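Dual specificity protein phosphatase 12 (Homo sapiens, PDB 4KI9) removes phosphate from phosphotyrosine and from phosphoserine or phosphothreonine residues of proteins, this chain being its catalytic domain. Local coordinates at residues Ala29-Asp34 with Trp50-Pro55. The protein carries 2 engineered substitutions. Sequence-based numbering, arbitrary orientation.
Sequences AVLTVD and WRLFVP
Phe-53 CD2 meets Thr-32 CG2 at 3.9 Å, the ring and the threonine side chain crossing obliquely; chi1 of 172° sets Phe-53 CG anti to the backbone N, and within strand 50-55 Pro-55 N lies over the centre of one ring face. At the edge of the Arg-51 guanidinium, in its plane, sits a water that accepts from NH1, donates to Val-30 O and bonds Thr-32 OG1 at 2.7 Å. Arginine suits an exposed position on the outermost strand, its extended chain running beside Val-30 with NH1 4.1 Å from Val-30 CG1. Threonine offers a methyl to the ring and has a hydroxyl hydrogen-bonded to the water and to His-88 NE2. Val-30 N to Trp-50 O (2.9 Å) opens a parallel set of alternating backbone bonds that includes Val-54 N to Thr-32 O (2.8 Å, 174° at the hydrogen). On the sheet face carrying Leu-31, Leu-52 and Val-54, Leu-31 CD1 packs on Leu-52 CD2 at 4.0 Å and Leu-31 CD2 lies near Val-54 CG2; an alanine at Leu-31 would probably leave a gap beside both. Leu-31 and Leu-52 lie against helix 68-80, and Val-33 against helix 95-108, near the predicted catalytic position, engineered to Ser-89. Strand 50-55 thus edges the phosphatase sheet, and strand 27-34 lies between it and strand 84-88.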
loop_
_atom_site.group_PDB
_atom_site.type_symbol
_atom_site.label_atom_id
_atom_site.label_comp_id
_atom_site.label_asym_id
_atom_site.label_seq_id
_atom_site.Cartn_x
_atom_site.Cartn_y
_atom_site.Cartn_z
ATOM N N ALA A 29 -1.509 8.900 -11.021
ATOM C CA ALA A 29 -0.913 7.596 -10.748
ATOM C C ALA A 29 -1.797 6.842 -9.770
ATOM O O ALA A 29 -2.130 7.351 -8.701
ATOM C CB ALA A 29 0.505 7.743 -10.209
ATOM N N VAL A 30 -2.202 5.631 -10.140
ATOM C CA VAL A 30 -3.136 4.881 -9.314
ATOM C C VAL A 30 -2.630 3.480 -9.063
ATOM O O VAL A 30 -2.378 2.725 -10.006
ATOM C CB VAL A 30 -4.544 4.817 -9.955
ATOM C CG1 VAL A 30 -5.472 3.933 -9.110
ATOM C CG2 VAL A 30 -5.134 6.222 -10.108
ATOM N N LEU A 31 -2.455 3.146 -7.789
ATOM C CA LEU A 31 -2.076 1.799 -7.409
ATOM C C LEU A 31 -3.321 1.119 -6.886
ATOM O O LEU A 31 -3.868 1.507 -5.853
ATOM C CB LEU A 31 -0.993 1.811 -6.327
ATOM C CG LEU A 31 -0.275 0.474 -6.056
ATOM C CD1 LEU A 31 1.008 0.757 -5.286
ATOM C CD2 LEU A 31 -1.122 -0.513 -5.253
ATOM N N THR A 32 -3.763 0.107 -7.616
ATOM C CA THR A 32 -4.878 -0.733 -7.203
ATOM C C THR A 32 -4.346 -1.989 -6.507
ATOM O O THR A 32 -3.573 -2.751 -7.085
ATOM C CB THR A 32 -5.720 -1.154 -8.420
ATOM O OG1 THR A 32 -6.187 0.015 -9.115
ATOM C CG2 THR A 32 -6.897 -2.027 -7.999
ATOM N N VAL A 33 -4.738 -2.189 -5.252
ATOM C CA VAL A 33 -4.425 -3.432 -4.562
ATOM C C VAL A 33 -5.756 -4.075 -4.175
ATOM O O VAL A 33 -6.410 -3.659 -3.227
ATOM C CB VAL A 33 -3.453 -3.211 -3.357
ATOM C CG1 VAL A 33 -3.921 -2.053 -2.461
ATOM C CG2 VAL A 33 -3.268 -4.497 -2.560
ATOM N N ASP A 34 -6.167 -5.072 -4.953
ATOM C CA ASP A 34 -7.536 -5.550 -4.909
ATOM C C ASP A 34 -7.588 -6.848 -5.700
ATOM O O ASP A 34 -6.573 -7.274 -6.259
ATOM C CB ASP A 34 -8.439 -4.501 -5.559
ATOM C CG ASP A 34 -9.838 -4.466 -4.963
ATOM O OD1 ASP A 34 -10.292 -5.495 -4.437
ATOM O OD2 ASP A 34 -10.488 -3.401 -5.042
ATOM N N TRP A 50 -0.607 6.674 -15.094
ATOM C CA TRP A 50 0.201 5.501 -14.737
ATOM C C TRP A 50 -0.550 4.646 -13.719
ATOM O O TRP A 50 -1.170 5.176 -12.803
ATOM C CB TRP A 50 1.524 5.934 -14.105
ATOM C CG TRP A 50 2.505 6.554 -15.046
ATOM C CD1 TRP A 50 3.589 5.948 -15.619
ATOM C CD2 TRP A 50 2.506 7.914 -15.515
ATOM N NE1 TRP A 50 4.260 6.847 -16.427
ATOM C CE2 TRP A 50 3.614 8.054 -16.380
ATOM C CE3 TRP A 50 1.671 9.016 -15.298
ATOM C CZ2 TRP A 50 3.907 9.256 -17.015
ATOM C CZ3 TRP A 50 1.971 10.212 -15.921
ATOM C CH2 TRP A 50 3.074 10.321 -16.779
ATOM N N ARG A 51 -0.478 3.324 -13.863
ATOM C CA ARG A 51 -1.136 2.426 -12.932
ATOM C C ARG A 51 -0.222 1.281 -12.539
ATOM O O ARG A 51 0.661 0.882 -13.301
ATOM C CB ARG A 51 -2.411 1.833 -13.556
ATOM C CG ARG A 51 -3.569 2.828 -13.778
ATOM C CD ARG A 51 -4.729 2.143 -14.503
ATOM N NE ARG A 51 -5.866 3.025 -14.757
ATOM C CZ ARG A 51 -6.880 3.198 -13.912
ATOM N NH1 ARG A 51 -6.888 2.559 -12.750
ATOM N NH2 ARG A 51 -7.884 4.014 -14.222
ATOM N N LEU A 52 -0.440 0.764 -11.338
ATOM C CA LEU A 52 0.133 -0.508 -10.924
ATOM C C LEU A 52 -0.980 -1.317 -10.270
ATOM O O LEU A 52 -1.647 -0.857 -9.326
ATOM C CB LEU A 52 1.288 -0.300 -9.933
ATOM C CG LEU A 52 1.788 -1.594 -9.284
ATOM C CD1 LEU A 52 2.379 -2.536 -10.315
ATOM C CD2 LEU A 52 2.793 -1.300 -8.181
ATOM N N PHE A 53 -1.199 -2.516 -10.781
ATOM C CA PHE A 53 -2.170 -3.413 -10.178
ATOM C C PHE A 53 -1.473 -4.510 -9.366
ATOM O O PHE A 53 -0.634 -5.226 -9.884
ATOM C CB PHE A 53 -3.062 -4.018 -11.266
ATOM C CG PHE A 53 -3.972 -5.109 -10.761
ATOM C CD1 PHE A 53 -3.965 -6.365 -11.346
ATOM C CD2 PHE A 53 -4.843 -4.867 -9.713
ATOM C CE1 PHE A 53 -4.800 -7.372 -10.876
ATOM C CE2 PHE A 53 -5.673 -5.866 -9.232
ATOM C CZ PHE A 53 -5.655 -7.123 -9.819
ATOM N N VAL A 54 -1.822 -4.623 -8.089
ATOM C CA VAL A 54 -1.252 -5.638 -7.210
ATOM C C VAL A 54 -2.402 -6.554 -6.792
ATOM O O VAL A 54 -3.202 -6.192 -5.932
ATOM C CB VAL A 54 -0.574 -5.004 -5.960
ATOM C CG1 VAL A 54 -0.140 -6.088 -4.960
ATOM C CG2 VAL A 54 0.653 -4.126 -6.383
ATOM N N PRO A 55 -2.521 -7.714 -7.449
ATOM C CA PRO A 55 -3.664 -8.600 -7.193
ATOM C C PRO A 55 -3.520 -9.224 -5.827
ATOM O O PRO A 55 -2.481 -9.804 -5.525
ATOM C CB PRO A 55 -3.560 -9.660 -8.300
ATOM C CG PRO A 55 -2.113 -9.647 -8.700
ATOM C CD PRO A 55 -1.661 -8.214 -8.539
HETATM O O HOH W 1 -4.671 1.083 -11.050
#